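Local atomic coordinates of amino acid amide racemase (Ochrobactrum anthropi, PDB entry 6GIO), a protein that binds pyridoxal-5'-phosphate and belongs to the class-III aminotransferase family of PLP-dependent proteins, which share the fold-type I architecture. Residues V240-L244 with G245-L249; M250-F253 with Q254-G257; S322-V325 with G326-A330. All coordinates share one frame; numbering follows the deposited sequence.

Contact 1 (V240-L244 with G245-L249); sequences VKVGL and GRTGL. With PLP (pyridoxal-5'-phosphate), chain G.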
loop_
_atom_site.group_PDB
_atom_site.type_symbol
_atom_site.label_atom_id
_atom_site.label_comp_id
_atom_site.label_asym_id
_atom_site.label_seq_id
_atom_site.Cartn_x
_atom_site.Cartn_y
_atom_site.Cartn_z
ATOM N N VAL C 240 13.965 -3.315 -4.357
ATOM C CA VAL C 240 12.607 -3.727 -4.618
ATOM C C VAL C 240 12.523 -4.625 -5.840
ATOM O O VAL C 240 11.822 -5.652 -5.817
ATOM C CB VAL C 240 11.675 -2.497 -4.763
ATOM C CG1 VAL C 240 10.302 -2.922 -5.312
ATOM C CG2 VAL C 240 11.513 -1.820 -3.415
ATOM N N LYS C 241 13.253 -4.266 -6.894
ATOM C CA LYS C 241 13.108 -4.958 -8.189
ATOM C C LYS C 241 14.041 -6.154 -8.362
ATOM O O LYS C 241 13.630 -7.144 -8.884
ATOM C CB LYS C 241 13.341 -3.967 -9.344
ATOM C CG LYS C 241 13.196 -4.539 -10.756
ATOM C CD LYS C 241 11.754 -4.722 -11.125
ATOM C CE LYS C 241 11.610 -4.926 -12.615
ATOM N NZ LYS C 241 10.191 -5.172 -12.992
ATOM N N VAL C 242 15.292 -6.053 -7.939
ATOM C CA VAL C 242 16.312 -7.049 -8.281
ATOM C C VAL C 242 16.857 -7.719 -7.017
ATOM O O VAL C 242 17.902 -8.405 -7.048
ATOM C CB VAL C 242 17.499 -6.436 -9.100
ATOM C CG1 VAL C 242 17.040 -5.868 -10.436
ATOM C CG2 VAL C 242 18.264 -5.387 -8.304
ATOM N N GLY C 243 16.134 -7.526 -5.906
ATOM C CA GLY C 243 16.521 -8.085 -4.610
ATOM C C GLY C 243 16.185 -9.567 -4.498
ATOM O O GLY C 243 15.514 -10.164 -5.385
ATOM N N LEU C 244 16.682 -10.127 -3.395
ATOM C CA LEU C 244 16.287 -11.416 -2.817
ATOM C C LEU C 244 16.651 -12.613 -3.680
ATOM O O LEU C 244 15.782 -13.370 -4.094
ATOM C CB LEU C 244 14.811 -11.406 -2.424
ATOM C CG LEU C 244 14.507 -10.400 -1.290
ATOM C CD1 LEU C 244 13.050 -10.507 -0.868
ATOM C CD2 LEU C 244 15.421 -10.558 -0.062
ATOM N N GLY C 245 17.941 -12.715 -3.984
ATOM C CA GLY C 245 18.469 -13.838 -4.714
ATOM C C GLY C 245 18.471 -13.763 -6.226
ATOM O O GLY C 245 19.254 -14.480 -6.851
ATOM N N ARG C 246 17.648 -12.896 -6.826
ATOM C CA ARG C 246 17.480 -12.896 -8.293
ATOM C C ARG C 246 18.801 -12.684 -9.106
ATOM O O ARG C 246 19.008 -13.285 -10.165
ATOM C CB ARG C 246 16.429 -11.867 -8.676
ATOM C CG ARG C 246 16.209 -11.693 -10.151
ATOM C CD ARG C 246 15.042 -10.780 -10.396
ATOM N NE ARG C 246 13.779 -11.374 -9.982
ATOM C CZ ARG C 246 13.084 -12.269 -10.689
ATOM N NH1 ARG C 246 13.520 -12.726 -11.857
ATOM N NH2 ARG C 246 11.941 -12.735 -10.209
ATOM N N THR C 247 19.718 -11.897 -8.561
ATOM C CA THR C 247 20.951 -11.572 -9.277
ATOM C C THR C 247 22.141 -12.506 -9.039
ATOM O O THR C 247 23.260 -12.194 -9.466
ATOM C CB THR C 247 21.432 -10.137 -8.936
ATOM O OG1 THR C 247 21.778 -10.049 -7.544
ATOM C CG2 THR C 247 20.386 -9.116 -9.329
ATOM N N GLY C 248 21.936 -13.600 -8.306
ATOM C CA GLY C 248 22.998 -14.554 -8.040
ATOM C C GLY C 248 23.601 -14.380 -6.653
ATOM O O GLY C 248 24.435 -15.169 -6.236
ATOM N N LEU C 249 23.218 -13.322 -5.947
ATOM C CA LEU C 249 23.582 -13.155 -4.531
ATOM C C LEU C 249 22.293 -12.730 -3.876
ATOM O O LEU C 249 21.354 -12.356 -4.577
ATOM C CB LEU C 249 24.669 -12.103 -4.333
ATOM C CG LEU C 249 26.096 -12.359 -4.853
ATOM C CD1 LEU C 249 26.876 -11.046 -4.822
ATOM C CD2 LEU C 249 26.839 -13.411 -4.034
HETATM N N1 PLP G . 11.472 0.773 -6.432
HETATM C C2 PLP G . 11.887 -0.005 -7.462
HETATM C C2A PLP G . 13.331 -0.149 -7.831
HETATM C C3 PLP G . 10.905 -0.745 -8.295
HETATM O O3 PLP G . 11.330 -1.502 -9.314
HETATM C C4 PLP G . 9.465 -0.671 -7.976
HETATM C C4A PLP G . 8.471 -1.426 -8.798
HETATM C C5 PLP G . 9.120 0.210 -6.805
HETATM C C6 PLP G . 10.154 0.877 -6.113
HETATM C C5A PLP G . 7.664 0.415 -6.421
HETATM O O4P PLP G . 6.930 -0.790 -6.169
HETATM P P PLP G . 5.336 -0.821 -6.252
HETATM O O1P PLP G . 5.011 -2.038 -5.443
HETATM O O2P PLP G . 4.972 -0.965 -7.718
HETATM O O3P PLP G . 4.866 0.465 -5.588
HETATM O O HOH W 1 13.933 -9.924 -7.476
HETATM O O HOH W 2 19.585 -10.301 -5.892
#
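Thr247 lays its methyl group against Val242, with CG2 3.9 Å from Val242 CB and 3.4 Å from Val242 O, a carbonyl that also takes a water. This is the tightly packed part of a doubled-back segment in which a type I' turn from Gly243 to Arg246 runs into a type I turn from Gly245 to Gly248. A chi1 of 64° puts Thr247 CG2 beside the backbone N and OG1 between N and the carbonyl carbon, where it is hydrogen-bonded with His255 NE2.

The looser side is held through water and includes Gly243 and Leu249, the partly exposed residues. One water lies in the plane of the Arg246 guanidinium, at its edge, and accepts from NE at 2.9 Å; it donates to Gly243 O at 2.6 Å and to Lys241 O, but with other acceptors also in reach not every bond can be made at once. A second water takes the Thr247 N-H and lies 2.8 Å from Val242 O and 3.0 Å from Leu249 O. Arg246 NH1 serves the carbonyls of Leu351 and Pro400.

At its start the segment joins the cofactor pocket. Val240 CG1 rests 3.6 Å from PLP C4, while Lys241 CB approaches PLP O3 at 3.2 Å. Lys241 NZ forms a salt bridge with Glu397 and a hydrogen bond to Ala51 O. The lysine therefore meets the cofactor through its aliphatic part, and the waters bridge carbonyls and N-H groups of a chain that has no regular secondary structure.

Contact 2 (M250-F253 with Q254-G257); sequences MHCF and QHEG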
loop_
_atom_site.group_PDB
_atom_site.type_symbol
_atom_site.label_atom_id
_atom_site.label_comp_id
_atom_site.label_asym_id
_atom_site.label_seq_id
_atom_site.Cartn_x
_atom_site.Cartn_y
_atom_site.Cartn_z
ATOM N N MET C 250 22.234 -12.790 -2.552
ATOM C CA MET C 250 20.981 -12.548 -1.864
ATOM C C MET C 250 20.522 -11.119 -2.170
ATOM O O MET C 250 19.379 -10.896 -2.560
ATOM C CB MET C 250 21.123 -12.790 -0.351
ATOM C CG MET C 250 19.812 -12.560 0.434
ATOM S SD MET C 250 18.400 -13.604 -0.088
ATOM C CE MET C 250 18.508 -14.932 1.113
ATOM N N HIS C 251 21.435 -10.161 -2.028
ATOM C CA HIS C 251 21.135 -8.756 -2.352
ATOM C C HIS C 251 21.965 -8.257 -3.515
ATOM O O HIS C 251 23.195 -8.446 -3.542
ATOM C CB HIS C 251 21.394 -7.861 -1.149
ATOM C CG HIS C 251 20.781 -8.362 0.111
ATOM N ND1 HIS C 251 19.414 -8.396 0.305
ATOM C CD2 HIS C 251 21.348 -8.838 1.250
ATOM C CE1 HIS C 251 19.170 -8.898 1.503
ATOM N NE2 HIS C 251 20.324 -9.174 2.096
ATOM N N CYS C 252 21.308 -7.607 -4.476
ATOM C CA CYS C 252 22.037 -7.127 -5.626
ATOM C C CYS C 252 23.161 -6.193 -5.231
ATOM O O CYS C 252 24.129 -6.109 -5.915
ATOM C CB CYS C 252 21.135 -6.444 -6.633
ATOM S SG CYS C 252 22.011 -5.955 -8.151
ATOM N N PHE C 253 23.022 -5.451 -4.145
ATOM C CA PHE C 253 24.111 -4.516 -3.771
ATOM C C PHE C 253 25.386 -5.229 -3.356
ATOM O O PHE C 253 26.474 -4.598 -3.334
ATOM C CB PHE C 253 23.664 -3.540 -2.685
ATOM C CG PHE C 253 23.420 -4.159 -1.341
ATOM C CD1 PHE C 253 24.475 -4.362 -0.446
ATOM C CD2 PHE C 253 22.123 -4.440 -0.902
ATOM C CE1 PHE C 253 24.242 -4.883 0.812
ATOM C CE2 PHE C 253 21.887 -4.926 0.387
ATOM C CZ PHE C 253 22.944 -5.154 1.233
ATOM N N GLN C 254 25.290 -6.521 -3.035
ATOM C CA GLN C 254 26.493 -7.270 -2.650
ATOM C C GLN C 254 27.439 -7.509 -3.837
ATOM O O GLN C 254 28.594 -7.831 -3.625
ATOM C CB GLN C 254 26.143 -8.610 -1.969
ATOM C CG GLN C 254 25.432 -8.458 -0.652
ATOM C CD GLN C 254 24.941 -9.745 -0.042
ATOM O OE1 GLN C 254 24.141 -10.481 -0.632
ATOM N NE2 GLN C 254 25.340 -9.968 1.211
ATOM N N HIS C 255 26.945 -7.357 -5.075
ATOM C CA HIS C 255 27.792 -7.362 -6.249
ATOM C C HIS C 255 28.656 -6.076 -6.336
ATOM O O HIS C 255 29.633 -6.050 -7.048
ATOM C CB HIS C 255 26.940 -7.420 -7.541
ATOM C CG HIS C 255 26.197 -8.700 -7.726
ATOM N ND1 HIS C 255 26.818 -9.876 -8.091
ATOM C CD2 HIS C 255 24.881 -8.990 -7.600
ATOM C CE1 HIS C 255 25.914 -10.837 -8.166
ATOM N NE2 HIS C 255 24.732 -10.326 -7.877
ATOM N N GLU C 256 28.236 -4.998 -5.672
ATOM C CA GLU C 256 28.733 -3.651 -5.957
ATOM C C GLU C 256 29.570 -3.072 -4.827
ATOM O O GLU C 256 29.920 -1.897 -4.899
ATOM C CB GLU C 256 27.563 -2.711 -6.241
ATOM C CG GLU C 256 26.737 -3.086 -7.469
ATOM C CD GLU C 256 27.434 -2.755 -8.763
ATOM O OE1 GLU C 256 28.467 -2.033 -8.720
ATOM O OE2 GLU C 256 26.944 -3.220 -9.824
ATOM N N GLY C 257 29.887 -3.875 -3.812
ATOM C CA GLY C 257 30.792 -3.432 -2.729
ATOM C C GLY C 257 30.124 -2.415 -1.800
ATOM O O GLY C 257 30.790 -1.607 -1.152
HETATM O O HOH W 3 24.505 -13.509 -0.780
#
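His251 and Gln254 meet at a slant: the imidazole and amide planes are 54° apart, and Gln254 OE1 comes to 3.7 Å from His251 CD2. The same oxygen receives the His251 N-H at 3.1 Å in a nearly straight bond (164°), the donor standing somewhat out of the carbonyl plane. A water that accepts from Met250 N donates to OE1 as well, so two groups grip the amide oxygen. The neighbouring ring nitrogen of the imidazole, NE2, bonds to Ile97 O, and Met250 CG rests over one ring face, toward the rim.

Backbone bonds of the 3-10 type link residues three apart: Gln254 N to His251 O (2.9 Å), His255 N to Cys252 O, and Glu256 N to Phe253 O (3.0 Å). At the start of this short helical turn Glu239 receives the Cys252 and Phe253 N-H groups on its two carboxylate oxygens.

Phe253 sets its ring obliquely beside the start of Gln254. Its chi1 of 69° places CG between the backbone N and carbonyl carbon, bringing CD1 to 3.5 Å from Gln254 N and CE1 to 4.0 Å from Gln254 CG. His255 is turned otherwise, presenting its edge to Cys252 O, with CD2 3.4 Å away, while its NE2 bonds to Thr247 OG1. Glu256 directs its carboxylate to Arg349 in a salt bridge.

Contact 3 (S322-V325 with G326-A330); sequences SERV and GGIFA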
loop_
_atom_site.group_PDB
_atom_site.type_symbol
_atom_site.label_atom_id
_atom_site.label_comp_id
_atom_site.label_asym_id
_atom_site.label_seq_id
_atom_site.Cartn_x
_atom_site.Cartn_y
_atom_site.Cartn_z
ATOM N N SER C 322 20.103 -18.970 -9.423
ATOM C CA SER C 322 19.733 -17.921 -10.368
ATOM C C SER C 322 20.972 -17.421 -11.160
ATOM O O SER C 322 20.868 -17.107 -12.354
ATOM C CB SER C 322 19.030 -16.770 -9.643
ATOM O OG SER C 322 17.846 -17.219 -9.009
ATOM N N GLU C 323 22.139 -17.345 -10.519
ATOM C CA GLU C 323 23.377 -17.076 -11.269
ATOM C C GLU C 323 23.594 -18.084 -12.392
ATOM O O GLU C 323 23.918 -17.712 -13.516
ATOM C CB GLU C 323 24.614 -17.126 -10.364
ATOM C CG GLU C 323 25.919 -17.026 -11.131
ATOM C CD GLU C 323 27.070 -16.601 -10.232
ATOM O OE1 GLU C 323 27.575 -17.430 -9.452
ATOM O OE2 GLU C 323 27.483 -15.431 -10.289
ATOM N N ARG C 324 23.438 -19.364 -12.075
ATOM C CA ARG C 324 23.721 -20.425 -13.040
ATOM C C ARG C 324 22.667 -20.448 -14.159
ATOM O O ARG C 324 22.991 -20.398 -15.328
ATOM C CB ARG C 324 23.867 -21.776 -12.309
ATOM C CG ARG C 324 24.201 -22.980 -13.203
ATOM C CD ARG C 324 24.222 -24.279 -12.412
ATOM N NE ARG C 324 22.881 -24.699 -11.971
ATOM C CZ ARG C 324 21.970 -25.280 -12.756
ATOM N NH1 ARG C 324 22.224 -25.504 -14.045
ATOM N NH2 ARG C 324 20.785 -25.612 -12.259
ATOM N N VAL C 325 21.401 -20.452 -13.784
ATOM C CA VAL C 325 20.274 -20.599 -14.713
ATOM C C VAL C 325 20.076 -19.303 -15.533
ATOM O O VAL C 325 19.800 -19.334 -16.745
ATOM C CB VAL C 325 19.032 -21.032 -13.861
ATOM C CG1 VAL C 325 17.708 -20.472 -14.330
ATOM C CG2 VAL C 325 18.997 -22.553 -13.751
ATOM N N GLY C 326 20.200 -18.158 -14.857
ATOM C CA GLY C 326 20.219 -16.877 -15.529
ATOM C C GLY C 326 21.356 -16.737 -16.544
ATOM O O GLY C 326 21.179 -16.125 -17.596
ATOM N N GLY C 327 22.521 -17.285 -16.224
ATOM C CA GLY C 327 23.654 -17.327 -17.178
ATOM C C GLY C 327 23.335 -18.115 -18.445
ATOM O O GLY C 327 23.562 -17.624 -19.565
ATOM N N ILE C 328 22.806 -19.330 -18.276
ATOM C CA ILE C 328 22.299 -20.120 -19.427
ATOM C C ILE C 328 21.273 -19.336 -20.266
ATOM O O ILE C 328 21.380 -19.278 -21.502
ATOM C CB ILE C 328 21.711 -21.485 -18.980
ATOM C CG1 ILE C 328 22.798 -22.327 -18.266
ATOM C CG2 ILE C 328 21.099 -22.226 -20.164
ATOM C CD1 ILE C 328 22.239 -23.421 -17.376
ATOM N N PHE C 329 20.287 -18.713 -19.600
ATOM C CA PHE C 329 19.219 -17.972 -20.303
ATOM C C PHE C 329 19.822 -16.786 -21.053
ATOM O O PHE C 329 19.533 -16.572 -22.231
ATOM C CB PHE C 329 18.138 -17.485 -19.311
ATOM C CG PHE C 329 16.887 -16.916 -19.967
ATOM C CD1 PHE C 329 16.595 -17.123 -21.317
ATOM C CD2 PHE C 329 15.972 -16.211 -19.205
ATOM C CE1 PHE C 329 15.450 -16.605 -21.895
ATOM C CE2 PHE C 329 14.806 -15.699 -19.773
ATOM C CZ PHE C 329 14.547 -15.892 -21.120
ATOM N N ALA C 330 20.669 -16.027 -20.365
ATOM C CA ALA C 330 21.299 -14.848 -20.956
ATOM C C ALA C 330 22.103 -15.233 -22.220
ATOM O O ALA C 330 22.045 -14.548 -23.245
ATOM C CB ALA C 330 22.190 -14.117 -19.925
#
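Ser322 O accepts the Gly326 N-H at 2.8 Å, the shortest of the four backbone bonds between 322-325 and 326-330, each spanning four positions. Gly327 N follows to Glu323 O at 3.1 Å. Ile328 N reaches Arg324 O in a straighter bond (169°), and Phe329 N donates to Val325 O at 3.0 Å.

Such a ladder is that of a regular alpha helix, here part of helix 318-339, which packs against helix 406-424. Val325 and Phe329, one turn apart, both touch Ile409 on that partner helix, and Phe329 also meets Ala412. Phe329 CG is anti to the backbone N (chi1 -170°), which swings the ring outward from the helix toward helix 406-424.

On the more exposed flank Arg324 and Ile328 run alongside each other in a common direction. Ile328 CD1 comes within 3.9 Å of Arg324 NH1, while Ile328 CG1 sits 3.5 Å from Arg324 O, so the isoleucine packs beside the carbonyl that its own N-H uses. Val325 CG2 lies over one face of the guanidinium, toward its rim, and NH1 forms a salt bridge with Glu406, whose side chain Ile328 also touches.

In the fold
From the N terminus, contacts 1 and 2 follow one another in the long loop between strands 234-238 and 262-265 of the sheet beside the cofactor, and contact 3 comes later, on helix 318-339. Each is a local contact within one continuous stretch, contact 3 within a helix, so none closes a long loop; they run in series, without nesting or crossing. Contacts 1 and 2 nevertheless fold together: Gly245 N probably bonds to Met250 O, and Val242 packs on Cys252. Contact 3 meets contact 1 through Ser322 CB, against the carbonyls of Gly245 and Arg246. Contact 1 thus sits in the middle, also touching strand 352-357 of the second sheet, whereas contacts 2 and 3 do not touch.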